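Local coordinates for Non-catalytic protein 1 (Piromyces equi, PDB 1WCU) that probably binds plant cell-wall polysaccharides as a family 29 carbohydrate-binding module, without catalytic activity of its own, at residues E73-V78 and A89-F95. Residues are numbered along the deposited sequence; the frame is centred on the assembly and turned at random.
Sequences EGLVKV and AFNVGSF
The ring of Phe95 lies beneath the backbone of Gly74, whose CA sits 3.8 Å from the ring centroid in a CH-pi contact. The first torsion of Phe95 (chi1 61°) sets CG between its own backbone N and carbonyl carbon, folding the ring across to the neighbouring strand. Glycine suits the site because a beta carbon at Gly74 would clash with ring atom CZ. The two residues also form a hydrogen-bonded pair, Gly74 N to Phe95 O and Phe95 N to Gly74 O. At the ring edge stands CG2 of Val76, while Val68 and Tyr104 of the facing sheet touch the same ring. Were the ring cut back to an alanine, a gap would be likely to open against Gly74, and Val76 CG2 would lose the ring edge it packs against.

Further along, Val76 N gives a nearly straight bond to Gly93 O (2.9 Å, 173°). Val76 O accepts two bonds, from Val92 N at 2.9 Å and, more bent, from Gly93 N at 3.2 Å. Val92 and Gly93 thus both face Val76, and the register slips by one residue in a classic beta bulge. Val92 CG2 comes within 3.8 Å of Val76 CG1; both branched apolar side chains touch Phe106. Beyond the bulge, Val78 and Phe90 exchange two backbone bonds.

The other face is more open to solvent and more polar. Asn91, exposed and deposited in two conformers, lays its amide in the conformer given between Leu75 and Lys77, with ND2 packed 3.3 Å from Lys77 CG. The long aliphatic part of Lys77 lines this amide, and NZ makes a weak hydrogen bond to a water that itself donates to Ala89 O. Ser94, small and polar, suits a place facing solvent.

Here an outermost strand, 90-98, pairs with 74-79 in a bulged antiparallel beta hairpin, within one sheet of a beta-sandwich carbohydrate-binding module.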
loop_
_atom_site.group_PDB
_atom_site.type_symbol
_atom_site.label_atom_id
_atom_site.label_comp_id
_atom_site.label_asym_id
_atom_site.label_seq_id
_atom_site.Cartn_x
_atom_site.Cartn_y
_atom_site.Cartn_z
ATOM N N GLU A 73 13.635 -4.244 0.655
ATOM C CA GLU A 73 12.579 -5.066 1.230
ATOM C C GLU A 73 11.894 -4.246 2.299
ATOM O O GLU A 73 12.386 -3.182 2.690
ATOM C CB GLU A 73 13.151 -6.352 1.821
ATOM C CG GLU A 73 14.184 -6.144 2.926
ATOM C CD GLU A 73 14.816 -7.441 3.392
ATOM O OE1 GLU A 73 15.211 -8.264 2.531
ATOM O OE2 GLU A 73 14.920 -7.649 4.618
ATOM N N GLY A 74 10.784 -4.748 2.819
ATOM C CA GLY A 74 10.102 -3.999 3.851
ATOM C C GLY A 74 8.738 -4.501 4.236
ATOM O O GLY A 74 8.432 -5.669 4.071
ATOM N N LEU A 75 7.932 -3.595 4.795
ATOM C CA LEU A 75 6.660 -3.927 5.414
ATOM C C LEU A 75 5.504 -3.187 4.774
ATOM O O LEU A 75 5.653 -2.069 4.272
ATOM C CB LEU A 75 6.703 -3.569 6.897
ATOM C CG LEU A 75 7.682 -4.410 7.739
ATOM C CD1 LEU A 75 7.799 -3.941 9.161
ATOM C CD2 LEU A 75 7.293 -5.862 7.740
ATOM N N VAL A 76 4.353 -3.847 4.753
ATOM C CA VAL A 76 3.063 -3.234 4.422
ATOM C C VAL A 76 2.205 -3.244 5.692
ATOM O O VAL A 76 2.137 -4.240 6.421
ATOM C CB VAL A 76 2.381 -3.968 3.256
ATOM C CG1 VAL A 76 1.063 -3.309 2.882
ATOM C CG2 VAL A 76 3.307 -3.981 2.044
ATOM N N LYS A 77 1.594 -2.098 5.977
ATOM C CA LYS A 77 0.839 -1.908 7.207
ATOM C C LYS A 77 -0.443 -1.140 6.903
ATOM O O LYS A 77 -0.604 -0.582 5.823
ATOM C CB LYS A 77 1.653 -1.097 8.219
ATOM C CG LYS A 77 3.065 -1.600 8.499
ATOM C CD LYS A 77 3.774 -0.671 9.447
ATOM C CE LYS A 77 5.188 -1.089 9.811
ATOM N NZ LYS A 77 5.537 -0.426 11.078
ATOM N N VAL A 78 -1.323 -1.076 7.891
ATOM C CA VAL A 78 -2.453 -0.147 7.882
ATOM C C VAL A 78 -2.372 0.782 9.098
ATOM O O VAL A 78 -1.785 0.425 10.120
ATOM C CB VAL A 78 -3.843 -0.875 7.838
ATOM C CG1 VAL A 78 -3.956 -1.704 6.569
ATOM C CG2 VAL A 78 -4.075 -1.717 9.059
ATOM N N ALA A 89 0.294 1.901 13.805
ATOM C CA ALA A 89 0.291 1.106 12.580
ATOM C C ALA A 89 0.316 -0.390 12.890
ATOM O O ALA A 89 0.847 -0.835 13.936
ATOM C CB ALA A 89 1.460 1.475 11.698
ATOM N N PHE A 90 -0.295 -1.166 12.001
ATOM C CA PHE A 90 -0.446 -2.605 12.174
ATOM C C PHE A 90 0.071 -3.334 10.954
ATOM O O PHE A 90 -0.393 -3.078 9.842
ATOM C CB PHE A 90 -1.924 -2.945 12.428
ATOM C CG PHE A 90 -2.490 -2.220 13.607
ATOM C CD1 PHE A 90 -2.976 -0.932 13.486
ATOM C CD2 PHE A 90 -2.470 -2.804 14.864
ATOM C CE1 PHE A 90 -3.451 -0.244 14.590
ATOM C CE2 PHE A 90 -2.949 -2.105 15.966
ATOM C CZ PHE A 90 -3.438 -0.840 15.810
ATOM N N ASN A 91 1.014 -4.251 11.160
ATOM C CA ASN A 91 1.643 -4.943 10.059
ATOM C C ASN A 91 0.662 -5.929 9.443
ATOM O O ASN A 91 0.018 -6.691 10.170
ATOM C CB ASN A 91 2.906 -5.714 10.497
ATOM C CG ASN A 91 4.218 -4.907 10.278
ATOM O OD1 ASN A 91 5.010 -4.650 11.215
ATOM N ND2 ASN A 91 4.483 -4.572 9.018
ATOM N N VAL A 92 0.576 -5.933 8.115
ATOM C CA VAL A 92 -0.234 -6.906 7.381
ATOM C C VAL A 92 0.583 -7.805 6.460
ATOM O O VAL A 92 0.083 -8.829 5.992
ATOM C CB VAL A 92 -1.400 -6.254 6.585
ATOM C CG1 VAL A 92 -2.342 -5.529 7.531
ATOM C CG2 VAL A 92 -0.907 -5.343 5.473
ATOM N N GLY A 93 1.841 -7.458 6.205
ATOM C CA GLY A 93 2.673 -8.308 5.357
ATOM C C GLY A 93 4.029 -7.716 5.097
ATOM O O GLY A 93 4.344 -6.660 5.639
ATOM N N SER A 94 4.840 -8.428 4.312
ATOM C CA SER A 94 6.175 -7.967 3.945
ATOM C C SER A 94 6.366 -8.103 2.454
ATOM O O SER A 94 5.703 -8.931 1.825
ATOM C CB SER A 94 7.244 -8.768 4.666
ATOM O OG SER A 94 7.184 -10.120 4.299
ATOM N N PHE A 95 7.251 -7.284 1.894
ATOM C CA PHE A 95 7.686 -7.462 0.510
ATOM C C PHE A 95 9.184 -7.697 0.537
ATOM O O PHE A 95 9.852 -7.350 1.512
ATOM C CB PHE A 95 7.311 -6.274 -0.406
ATOM C CG PHE A 95 7.920 -4.974 0.003
ATOM C CD1 PHE A 95 7.287 -4.170 0.942
ATOM C CD2 PHE A 95 9.129 -4.553 -0.518
ATOM C CE1 PHE A 95 7.839 -2.992 1.335
ATOM C CE2 PHE A 95 9.690 -3.361 -0.120
ATOM C CZ PHE A 95 9.041 -2.569 0.805
HETATM O O HOH W 1 3.629 -1.843 13.448
#